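Local structure of polyprenyl synthetase (Nonlabens dokdonensis, 6KD7) at residues D155-V158 and P159-L162; A184-E188 and K189-L193; N261-E264 and E265-D268. The protein probably acts as a magnesium-dependent prenyltransferase of the FPP/GGPP synthase family, making geranylgeranyl pyrophosphate. One frame throughout, in Å; residues are numbered along the deposited sequence.

Contact 1: residues D155-V158 and P159-L162; sequences DVSV and PEYL
Ser157 and Glu160 grip each other in a capping box, the reciprocal exchange of side-chain and backbone bonds that starts many helices and here opens helix 158-183. Glu160 OE1 takes the N-H of Ser157 at 2.9 Å in an almost straight bond (178°), using the lone pair turned away from its other oxygen. In return Ser157 OG accepts from Glu160 N at 3.2 Å, a chi1 of 74° swinging the hydroxyl over the first turn. Two N-H groups that have no helical carbonyl ahead of them are thereby satisfied. Pro159, lying between the two partners, has no N-H to offer, and its ring carbon CD sits 3.5 Å from Ser157 OG.

Around the box, Arg153, earlier in the same loop, forms a salt bridge with Glu160 OE2. Phe150 of helix 123-150 touches the side chains of Val156 and Glu160, while Tyr161 turns inward to hydrogen-bond Asp210 through its OH, its side chain about 6 Å from a bound magnesium ion. On the flank facing Tyr236, Val158 and Leu162 run side by side, with CG1 of Val158 3.9 Å from CD1 of Leu162.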
loop_
_atom_site.group_PDB
_atom_site.type_symbol
_atom_site.label_atom_id
_atom_site.label_comp_id
_atom_site.label_asym_id
_atom_site.label_seq_id
_atom_site.Cartn_x
_atom_site.Cartn_y
_atom_site.Cartn_z
ATOM N N ASP A 155 -24.627 21.772 0.292
ATOM C CA ASP A 155 -25.854 22.553 0.567
ATOM C C ASP A 155 -26.538 22.123 1.873
ATOM O O ASP A 155 -27.694 21.718 1.798
ATOM C CB ASP A 155 -26.805 22.292 -0.610
ATOM C CG ASP A 155 -26.878 20.835 -1.077
ATOM O OD1 ASP A 155 -25.830 20.250 -1.433
ATOM O OD2 ASP A 155 -27.991 20.301 -1.125
ATOM N N VAL A 156 -25.928 22.342 3.036
ATOM C CA VAL A 156 -26.586 21.896 4.301
ATOM C C VAL A 156 -27.221 23.088 5.027
ATOM O O VAL A 156 -26.517 24.043 5.294
ATOM C CB VAL A 156 -25.591 21.166 5.218
ATOM C CG1 VAL A 156 -26.193 20.905 6.584
ATOM C CG2 VAL A 156 -25.089 19.876 4.602
ATOM N N SER A 157 -28.516 23.003 5.333
ATOM C CA SER A 157 -29.240 24.086 6.047
ATOM C C SER A 157 -29.059 23.967 7.561
ATOM O O SER A 157 -28.778 22.878 8.039
ATOM C CB SER A 157 -30.688 24.123 5.688
ATOM O OG SER A 157 -31.377 23.048 6.285
ATOM N N VAL A 158 -29.232 25.081 8.264
ATOM C CA VAL A 158 -29.115 25.132 9.745
ATOM C C VAL A 158 -30.153 24.186 10.337
ATOM O O VAL A 158 -29.865 23.395 11.222
ATOM C CB VAL A 158 -29.240 26.586 10.219
ATOM C CG1 VAL A 158 -29.315 26.686 11.726
ATOM C CG2 VAL A 158 -28.065 27.388 9.698
ATOM N N PRO A 159 -31.395 24.195 9.841
ATOM C CA PRO A 159 -32.394 23.244 10.319
ATOM C C PRO A 159 -31.937 21.796 10.164
ATOM O O PRO A 159 -32.145 21.007 11.074
ATOM C CB PRO A 159 -33.652 23.549 9.498
ATOM C CG PRO A 159 -33.476 25.015 9.119
ATOM C CD PRO A 159 -31.973 25.231 8.975
ATOM N N GLU A 160 -31.334 21.455 9.035
ATOM C CA GLU A 160 -30.868 20.059 8.814
ATOM C C GLU A 160 -29.726 19.750 9.785
ATOM O O GLU A 160 -29.742 18.697 10.355
ATOM C CB GLU A 160 -30.364 19.866 7.393
ATOM C CG GLU A 160 -31.462 19.816 6.346
ATOM C CD GLU A 160 -30.841 19.776 4.955
ATOM O OE1 GLU A 160 -30.008 20.639 4.645
ATOM O OE2 GLU A 160 -31.086 18.805 4.260
ATOM N N TYR A 161 -28.791 20.672 9.976
ATOM C CA TYR A 161 -27.702 20.523 10.966
ATOM C C TYR A 161 -28.308 20.325 12.381
ATOM O O TYR A 161 -27.827 19.438 13.110
ATOM C CB TYR A 161 -26.727 21.709 10.930
ATOM C CG TYR A 161 -25.554 21.502 11.856
ATOM C CD1 TYR A 161 -24.528 20.618 11.511
ATOM C CD2 TYR A 161 -25.541 22.066 13.134
ATOM C CE1 TYR A 161 -23.474 20.364 12.386
ATOM C CE2 TYR A 161 -24.512 21.793 14.031
ATOM C CZ TYR A 161 -23.472 20.950 13.650
ATOM O OH TYR A 161 -22.484 20.684 14.546
ATOM N N LEU A 162 -29.320 21.116 12.783
ATOM C CA LEU A 162 -29.846 21.026 14.183
ATOM C C LEU A 162 -30.563 19.690 14.370
ATOM O O LEU A 162 -30.394 19.057 15.413
ATOM C CB LEU A 162 -30.768 22.208 14.477
ATOM C CG LEU A 162 -30.032 23.553 14.534
ATOM C CD1 LEU A 162 -31.027 24.716 14.593
ATOM C CD2 LEU A 162 -29.055 23.581 15.694
#

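Contact 2: residues A184-E188 and K189-L193; sequences AGVDE and KEQEL
Asp187 is the N-cap of helix 188-215, and its carboxylate closes the first turn by a bond to the backbone of Glu190. OD1 of Asp187 accepts from Glu190 N at 3.1 Å, and the N-H points nearly down the C-O bond of the carboxylate with an angle of 162° at the hydrogen. A chi1 of 76° folds the carboxylate back over the turn it caps. A negative charge at this end of a helix would probably be favoured by the helix dipole. The preceding helix, 158-183, ends in a Schellman motif at Gly185, whose positive phi (87°) is a backbone shape that glycine adopts readily; after Val186 the N-cap follows.

Regular helical bonding then takes over, Asp187 O receiving Gln191 N at 2.9 Å and Glu188 O receiving Glu192 N at 2.9 Å. Val186 touches Tyr54 of helix 42-54. Glu190, bent at chi2, leads its carboxylate away from the cap, where OE2 is hydrogen-bonded with Tyr54 OH and Ser306 N. One turn apart, Glu188 and Glu192 bring like charges near each other, Glu188 OE2 lying 4.6 Å from Glu192 OE1.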
loop_
_atom_site.group_PDB
_atom_site.type_symbol
_atom_site.label_atom_id
_atom_site.label_comp_id
_atom_site.label_asym_id
_atom_site.label_seq_id
_atom_site.Cartn_x
_atom_site.Cartn_y
_atom_site.Cartn_z
ATOM N N ALA A 184 -39.073 6.057 38.536
ATOM C CA ALA A 184 -39.766 6.720 39.667
ATOM C C ALA A 184 -41.282 6.544 39.516
ATOM O O ALA A 184 -42.008 7.075 40.356
ATOM C CB ALA A 184 -39.414 8.201 39.705
ATOM N N GLY A 185 -41.744 6.001 38.396
ATOM C CA GLY A 185 -43.160 5.677 38.159
ATOM C C GLY A 185 -43.896 6.868 37.603
ATOM O O GLY A 185 -45.128 6.886 37.566
ATOM N N VAL A 186 -43.197 7.870 37.132
ATOM C CA VAL A 186 -43.886 9.085 36.612
ATOM C C VAL A 186 -44.663 8.720 35.347
ATOM O O VAL A 186 -44.291 7.759 34.690
ATOM C CB VAL A 186 -42.789 10.141 36.406
ATOM C CG1 VAL A 186 -43.088 11.165 35.345
ATOM C CG2 VAL A 186 -42.465 10.793 37.726
ATOM N N ASP A 187 -45.672 9.517 35.002
ATOM C CA ASP A 187 -46.545 9.294 33.818
ATOM C C ASP A 187 -45.885 9.774 32.519
ATOM O O ASP A 187 -44.927 10.499 32.587
ATOM C CB ASP A 187 -47.972 9.793 34.051
ATOM C CG ASP A 187 -48.179 11.294 33.989
ATOM O OD1 ASP A 187 -47.242 12.013 33.696
ATOM O OD2 ASP A 187 -49.300 11.717 34.228
ATOM N N GLU A 188 -46.456 9.416 31.371
ATOM C CA GLU A 188 -45.863 9.751 30.056
ATOM C C GLU A 188 -45.737 11.255 29.864
ATOM O O GLU A 188 -44.718 11.662 29.356
ATOM C CB GLU A 188 -46.756 9.281 28.918
ATOM C CG GLU A 188 -46.868 7.786 28.836
ATOM C CD GLU A 188 -46.947 7.230 27.430
ATOM O OE1 GLU A 188 -46.722 6.029 27.287
ATOM O OE2 GLU A 188 -47.215 8.003 26.499
ATOM N N LYS A 189 -46.742 12.028 30.266
ATOM C CA LYS A 189 -46.707 13.493 30.050
ATOM C C LYS A 189 -45.500 14.080 30.784
ATOM O O LYS A 189 -44.802 14.897 30.191
ATOM C CB LYS A 189 -48.004 14.095 30.592
ATOM C CG LYS A 189 -48.359 15.484 30.087
ATOM C CD LYS A 189 -49.620 16.017 30.728
ATOM C CE LYS A 189 -50.169 17.259 30.060
ATOM N NZ LYS A 189 -51.125 17.980 30.937
ATOM N N GLU A 190 -45.261 13.642 32.017
ATOM C CA GLU A 190 -44.115 14.143 32.812
ATOM C C GLU A 190 -42.812 13.630 32.193
ATOM O O GLU A 190 -41.901 14.407 32.028
ATOM C CB GLU A 190 -44.251 13.736 34.277
ATOM C CG GLU A 190 -43.263 14.416 35.198
ATOM C CD GLU A 190 -43.266 15.933 35.224
ATOM O OE1 GLU A 190 -44.244 16.529 34.799
ATOM O OE2 GLU A 190 -42.285 16.494 35.668
ATOM N N GLN A 191 -42.799 12.371 31.777
ATOM C CA GLN A 191 -41.587 11.768 31.180
ATOM C C GLN A 191 -41.174 12.600 29.968
ATOM O O GLN A 191 -40.028 12.927 29.866
ATOM C CB GLN A 191 -41.934 10.376 30.673
ATOM C CG GLN A 191 -41.945 9.317 31.749
ATOM C CD GLN A 191 -42.280 7.979 31.147
ATOM O OE1 GLN A 191 -41.928 7.686 30.019
ATOM N NE2 GLN A 191 -42.983 7.173 31.904
ATOM N N GLU A 192 -42.134 12.957 29.137
ATOM C CA GLU A 192 -41.832 13.772 27.946
ATOM C C GLU A 192 -41.332 15.160 28.358
ATOM O O GLU A 192 -40.577 15.739 27.593
ATOM C CB GLU A 192 -42.988 13.710 26.952
ATOM C CG GLU A 192 -43.336 12.279 26.590
ATOM C CD GLU A 192 -44.232 12.087 25.384
ATOM O OE1 GLU A 192 -44.178 11.006 24.792
ATOM O OE2 GLU A 192 -44.966 13.016 25.044
ATOM N N LEU A 193 -41.759 15.687 29.507
ATOM C CA LEU A 193 -41.333 17.059 29.852
ATOM C C LEU A 193 -39.841 16.961 30.206
ATOM O O LEU A 193 -39.064 17.840 29.792
ATOM C CB LEU A 193 -42.179 17.645 30.990
ATOM C CG LEU A 193 -43.583 18.138 30.599
ATOM C CD1 LEU A 193 -44.292 18.707 31.822
ATOM C CD2 LEU A 193 -43.558 19.198 29.523
#

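Contact 3: residues N261-E264 and E265-D268; sequences NMTE and EQID
Thr263 and Gln266 are brought together by two torsions: OG1 of Thr263 sits in the notch flanked by its own N and C (chi1 61°), and CG of Gln266 lies opposite its own carbonyl carbon (chi1 -72°), from where the extended chain reaches back beyond the first turn to Thr263 N. The result is a capping box at the start of helix 264-281, with a neutral amide in the place often held by a carboxylate. Gln266 OE1 accepts from Thr263 N at 3.0 Å, a straight bond whose donor is tilted 21° out of the amide's carbonyl plane. Thr263 OG1 accepts from Gln266 N at 3.2 Å, and the same N-H also makes a weak bond to Thr263 O.

A water donates to Gln266 OE1 (2.8 Å) and to Asn261 O (2.7 Å), tying the box to the preceding loop. At the other end of the amide, NE2 of Gln266 bonds Thr220 O of the second subunit, so both ends of the group are held and its rotation is fixed. Losing the amide, as with an alanine in place of Gln266, is likely to leave Thr263 N and Thr220 O of the second subunit without their mate and the water held by Asn261 O alone of the two.

Beside the box, Met262 CB packs on Ile267 CG1 at 3.8 Å, and Met262 CE lies 3.6 Å from Gln266 O. Met262 and Ile267 lean on Leu257 and Phe259 of the loop that follows helix 248-254, while Phe221 of the second subunit packs against Met262 and Gln266, setting the start of helix 264-281 against the neighbouring subunit.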
loop_
_atom_site.group_PDB
_atom_site.type_symbol
_atom_site.label_atom_id
_atom_site.label_comp_id
_atom_site.label_asym_id
_atom_site.label_seq_id
_atom_site.Cartn_x
_atom_site.Cartn_y
_atom_site.Cartn_z
ATOM N N ASN A 261 -3.675 17.488 1.496
ATOM C CA ASN A 261 -3.015 18.291 0.426
ATOM C C ASN A 261 -2.239 19.451 1.046
ATOM O O ASN A 261 -1.760 20.344 0.286
ATOM C CB ASN A 261 -4.051 18.692 -0.631
ATOM C CG ASN A 261 -4.625 17.440 -1.271
ATOM O OD1 ASN A 261 -3.876 16.480 -1.442
ATOM N ND2 ASN A 261 -5.918 17.416 -1.601
ATOM N N MET A 262 -2.073 19.442 2.374
ATOM C CA MET A 262 -1.529 20.614 3.113
ATOM C C MET A 262 -0.410 20.167 4.057
ATOM O O MET A 262 -0.405 19.004 4.474
ATOM C CB MET A 262 -2.640 21.314 3.899
ATOM C CG MET A 262 -3.824 21.631 3.026
ATOM S SD MET A 262 -5.216 22.393 3.922
ATOM C CE MET A 262 -4.481 23.989 4.239
ATOM N N THR A 263 0.552 21.057 4.254
ATOM C CA THR A 263 1.586 21.005 5.319
ATOM C C THR A 263 0.984 21.455 6.660
ATOM O O THR A 263 0.007 22.273 6.619
ATOM C CB THR A 263 2.687 21.986 4.928
ATOM O OG1 THR A 263 2.124 23.299 4.858
ATOM C CG2 THR A 263 3.292 21.653 3.580
ATOM N N GLU A 264 1.605 21.057 7.786
ATOM C CA GLU A 264 1.250 21.509 9.163
ATOM C C GLU A 264 0.986 23.014 9.171
ATOM O O GLU A 264 -0.089 23.459 9.656
ATOM C CB GLU A 264 2.327 21.118 10.178
ATOM C CG GLU A 264 2.062 19.761 10.825
ATOM C CD GLU A 264 0.600 19.557 11.233
ATOM O OE1 GLU A 264 -0.051 18.650 10.670
ATOM O OE2 GLU A 264 0.082 20.349 12.075
ATOM N N GLU A 265 1.893 23.773 8.587
ATOM C CA GLU A 265 1.895 25.248 8.698
ATOM C C GLU A 265 0.703 25.798 7.918
ATOM O O GLU A 265 0.143 26.871 8.311
ATOM C CB GLU A 265 3.228 25.793 8.183
ATOM C CG GLU A 265 4.384 24.853 8.500
ATOM C CD GLU A 265 5.613 25.620 8.921
ATOM O OE1 GLU A 265 6.042 26.458 8.112
ATOM O OE2 GLU A 265 6.091 25.423 10.074
ATOM N N GLN A 266 0.329 25.107 6.831
ATOM C CA GLN A 266 -0.825 25.529 5.990
ATOM C C GLN A 266 -2.101 25.271 6.804
ATOM O O GLN A 266 -3.017 26.127 6.760
ATOM C CB GLN A 266 -0.793 24.828 4.620
ATOM C CG GLN A 266 0.313 25.379 3.729
ATOM C CD GLN A 266 0.659 24.596 2.479
ATOM O OE1 GLN A 266 0.486 23.367 2.383
ATOM N NE2 GLN A 266 1.161 25.356 1.506
ATOM N N ILE A 267 -2.134 24.139 7.506
ATOM C CA ILE A 267 -3.291 23.720 8.349
ATOM C C ILE A 267 -3.452 24.766 9.467
ATOM O O ILE A 267 -4.550 25.388 9.549
ATOM C CB ILE A 267 -3.079 22.280 8.838
ATOM C CG1 ILE A 267 -3.169 21.323 7.643
ATOM C CG2 ILE A 267 -4.069 21.937 9.956
ATOM C CD1 ILE A 267 -2.853 19.861 7.962
ATOM N N ASP A 268 -2.352 25.095 10.143
ATOM C CA ASP A 268 -2.368 26.115 11.221
ATOM C C ASP A 268 -2.794 27.462 10.635
ATOM O O ASP A 268 -3.624 28.110 11.251
ATOM C CB ASP A 268 -1.013 26.209 11.919
ATOM C CG ASP A 268 -0.695 24.980 12.743
ATOM O OD1 ASP A 268 -1.598 24.180 12.947
ATOM O OD2 ASP A 268 0.452 24.836 13.162
HETATM O O HOH W 1 0.662 21.426 0.384
#

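How the contacts relate
Followed from the N terminus, the contacts come in series, none nesting within or crossing another. Contact 1 closes the loop after helix 123-150 and launches helix 158-183; contact 2 closes the short turn beyond that helix and launches helix 188-215. The two mark the starts of consecutive helices, with centres about 31 Å apart. Contact 3, much later, ends the loop after helix 248-254 and begins helix 264-281, on the opposite side of the chain's centre from contact 2 and about 52 Å from it between centres. All three cap a helix start, but the settings differ: contact 1 includes a tyrosine whose side chain lies about 6 Å from a bound magnesium ion, whereas contact 3 meets the second subunit.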